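Side-chain contact in YohF (Salmonella typhimurium, PDB 6WON), which is probably an NAD(P)-dependent short-chain dehydrogenase/reductase, consistent with a role in acetoin oxidation or reduction: residues T94-I99 with F103-Q108. Numbering follows the deposited sequence.
Sequences TKSAFI and FTQWRQ
Ser96 and Gln105 make the closest backbone approach, 8.4 Å between their CA atoms, a spacing that leaves side chains to join the loop 94-99, extended from Thr94 to Ala97, to the first turn of helix 103-131. In this Rossmann-type short-chain dehydrogenase/reductase fold, the contact lies between the loop that follows strand 85-88 and the helix it leads into. Gln105 carries the contact: its CG lies anti to the backbone N (chi1 -179°) and the chain stays extended beyond it, which delivers the flat amide to the loop. There Ser96 OG donates a hydrogen bond to Gln105 OE1, unusually short at 2.5 Å, a length to be read with caution. The C=O...OG angle is 127°, but the donor sits 45° out of the carbonyl plane, so the hydroxyl comes in obliquely, off the lone-pair direction. With only 153 Å² buried, this is a small surface contact. The flanking Phe98 and Trp106 face the second subunit: Phe98 O accepts a hydrogen bond from Gln122 NE2 of that subunit, and Trp106 NE1 hydrogen-bonds Asp115 OD1 of the same neighbouring chain. At the Thr94 end, the methyl CG2 rests in van der Waals contact 3.5 Å from Gln105 NE2.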
loop_
_atom_site.group_PDB
_atom_site.type_symbol
_atom_site.label_atom_id
_atom_site.label_comp_id
_atom_site.label_asym_id
_atom_site.label_seq_id
_atom_site.Cartn_x
_atom_site.Cartn_y
_atom_site.Cartn_z
ATOM N N THR B 94 9.589 -21.290 5.686
ATOM C CA THR B 94 10.605 -21.574 6.704
ATOM C C THR B 94 10.635 -20.486 7.768
ATOM O O THR B 94 10.490 -19.296 7.465
ATOM C CB THR B 94 12.024 -21.744 6.087
ATOM O OG1 THR B 94 11.997 -22.793 5.113
ATOM C CG2 THR B 94 13.026 -22.170 7.144
ATOM N N LYS B 95 10.809 -20.912 9.017
ATOM C CA LYS B 95 10.807 -20.029 10.170
ATOM C C LYS B 95 12.161 -20.066 10.856
ATOM O O LYS B 95 12.830 -21.103 10.887
ATOM C CB LYS B 95 9.706 -20.405 11.181
ATOM C CG LYS B 95 8.347 -19.869 10.786
ATOM C CD LYS B 95 7.310 -20.013 11.881
ATOM C CE LYS B 95 5.949 -19.535 11.380
ATOM N NZ LYS B 95 4.869 -19.698 12.394
ATOM N N SER B 96 12.539 -18.917 11.422
ATOM C CA SER B 96 13.835 -18.709 12.053
ATOM C C SER B 96 13.874 -17.316 12.672
ATOM O O SER B 96 13.642 -16.325 11.971
ATOM C CB SER B 96 14.954 -18.866 11.019
ATOM O OG SER B 96 16.183 -19.211 11.628
ATOM N N ALA B 97 14.156 -17.222 13.969
ATOM C CA ALA B 97 14.183 -15.916 14.620
ATOM C C ALA B 97 15.248 -15.031 13.979
ATOM O O ALA B 97 16.359 -15.483 13.695
ATOM C CB ALA B 97 14.451 -16.072 16.119
ATOM N N PHE B 98 14.894 -13.768 13.727
ATOM C CA PHE B 98 15.788 -12.867 12.999
ATOM C C PHE B 98 17.149 -12.748 13.675
ATOM O O PHE B 98 18.191 -12.800 13.009
ATOM C CB PHE B 98 15.169 -11.475 12.871
ATOM C CG PHE B 98 16.192 -10.389 12.656
ATOM C CD1 PHE B 98 16.749 -10.190 11.403
ATOM C CD2 PHE B 98 16.627 -9.592 13.715
ATOM C CE1 PHE B 98 17.701 -9.216 11.199
ATOM C CE2 PHE B 98 17.574 -8.606 13.515
ATOM C CZ PHE B 98 18.112 -8.409 12.258
ATOM N N ILE B 99 17.157 -12.567 14.998
ATOM C CA ILE B 99 18.388 -12.212 15.704
ATOM C C ILE B 99 19.451 -13.296 15.564
ATOM O O ILE B 99 20.651 -13.004 15.640
ATOM C CB ILE B 99 18.085 -11.908 17.188
ATOM C CG1 ILE B 99 19.260 -11.162 17.826
ATOM C CG2 ILE B 99 17.741 -13.190 17.969
ATOM C CD1 ILE B 99 19.583 -9.830 17.129
ATOM N N PHE B 103 23.468 -17.094 8.297
ATOM C CA PHE B 103 23.509 -16.595 6.926
ATOM C C PHE B 103 23.146 -17.683 5.915
ATOM O O PHE B 103 22.476 -17.407 4.909
ATOM C CB PHE B 103 24.883 -16.013 6.620
ATOM C CG PHE B 103 24.954 -15.282 5.302
ATOM C CD1 PHE B 103 24.132 -14.191 5.055
ATOM C CD2 PHE B 103 25.857 -15.675 4.323
ATOM C CE1 PHE B 103 24.202 -13.500 3.851
ATOM C CE2 PHE B 103 25.938 -14.994 3.114
ATOM C CZ PHE B 103 25.100 -13.907 2.872
ATOM N N THR B 104 23.553 -18.931 6.171
ATOM C CA THR B 104 23.259 -20.001 5.216
ATOM C C THR B 104 21.756 -20.190 5.058
ATOM O O THR B 104 21.263 -20.434 3.950
ATOM C CB THR B 104 23.943 -21.310 5.638
ATOM O OG1 THR B 104 23.670 -22.339 4.673
ATOM C CG2 THR B 104 23.465 -21.790 7.004
ATOM N N GLN B 105 21.008 -20.035 6.148
ATOM C CA GLN B 105 19.567 -20.198 6.077
ATOM C C GLN B 105 18.917 -19.023 5.361
ATOM O O GLN B 105 17.997 -19.214 4.555
ATOM C CB GLN B 105 19.000 -20.353 7.481
ATOM C CG GLN B 105 17.504 -20.543 7.488
ATOM C CD GLN B 105 16.990 -20.989 8.836
ATOM O OE1 GLN B 105 17.445 -20.510 9.885
ATOM N NE2 GLN B 105 16.050 -21.927 8.821
ATOM N N TRP B 106 19.379 -17.802 5.650
ATOM C CA TRP B 106 18.928 -16.624 4.911
ATOM C C TRP B 106 19.099 -16.839 3.412
ATOM O O TRP B 106 18.168 -16.625 2.623
ATOM C CB TRP B 106 19.719 -15.391 5.388
ATOM C CG TRP B 106 19.497 -14.131 4.614
ATOM C CD1 TRP B 106 20.220 -13.682 3.541
ATOM C CD2 TRP B 106 18.497 -13.124 4.871
ATOM N NE1 TRP B 106 19.723 -12.470 3.107
ATOM C CE2 TRP B 106 18.665 -12.111 3.902
ATOM C CE3 TRP B 106 17.464 -13.003 5.805
ATOM C CZ2 TRP B 106 17.842 -10.978 3.851
ATOM C CZ3 TRP B 106 16.648 -11.875 5.755
ATOM C CH2 TRP B 106 16.843 -10.880 4.783
ATOM N N ARG B 107 20.279 -17.312 3.003
ATOM C CA ARG B 107 20.534 -17.495 1.579
ATOM C C ARG B 107 19.719 -18.647 1.012
ATOM O O ARG B 107 19.255 -18.582 -0.130
ATOM C CB ARG B 107 22.023 -17.731 1.335
ATOM C CG ARG B 107 22.867 -16.473 1.448
ATOM C CD ARG B 107 23.126 -15.858 0.087
ATOM N NE ARG B 107 21.891 -15.465 -0.597
ATOM C CZ ARG B 107 21.388 -16.070 -1.675
ATOM N NH1 ARG B 107 22.013 -17.110 -2.238
ATOM N NH2 ARG B 107 20.263 -15.612 -2.207
ATOM N N GLN B 108 19.555 -19.720 1.788
ATOM C CA GLN B 108 18.770 -20.857 1.316
ATOM C C GLN B 108 17.321 -20.451 1.040
ATOM O O GLN B 108 16.748 -20.831 0.012
ATOM C CB GLN B 108 18.839 -21.990 2.341
ATOM C CG GLN B 108 18.100 -23.246 1.937
ATOM C CD GLN B 108 16.765 -23.396 2.661
ATOM O OE1 GLN B 108 15.712 -23.511 2.030
ATOM N NE2 GLN B 108 16.807 -23.389 3.996
#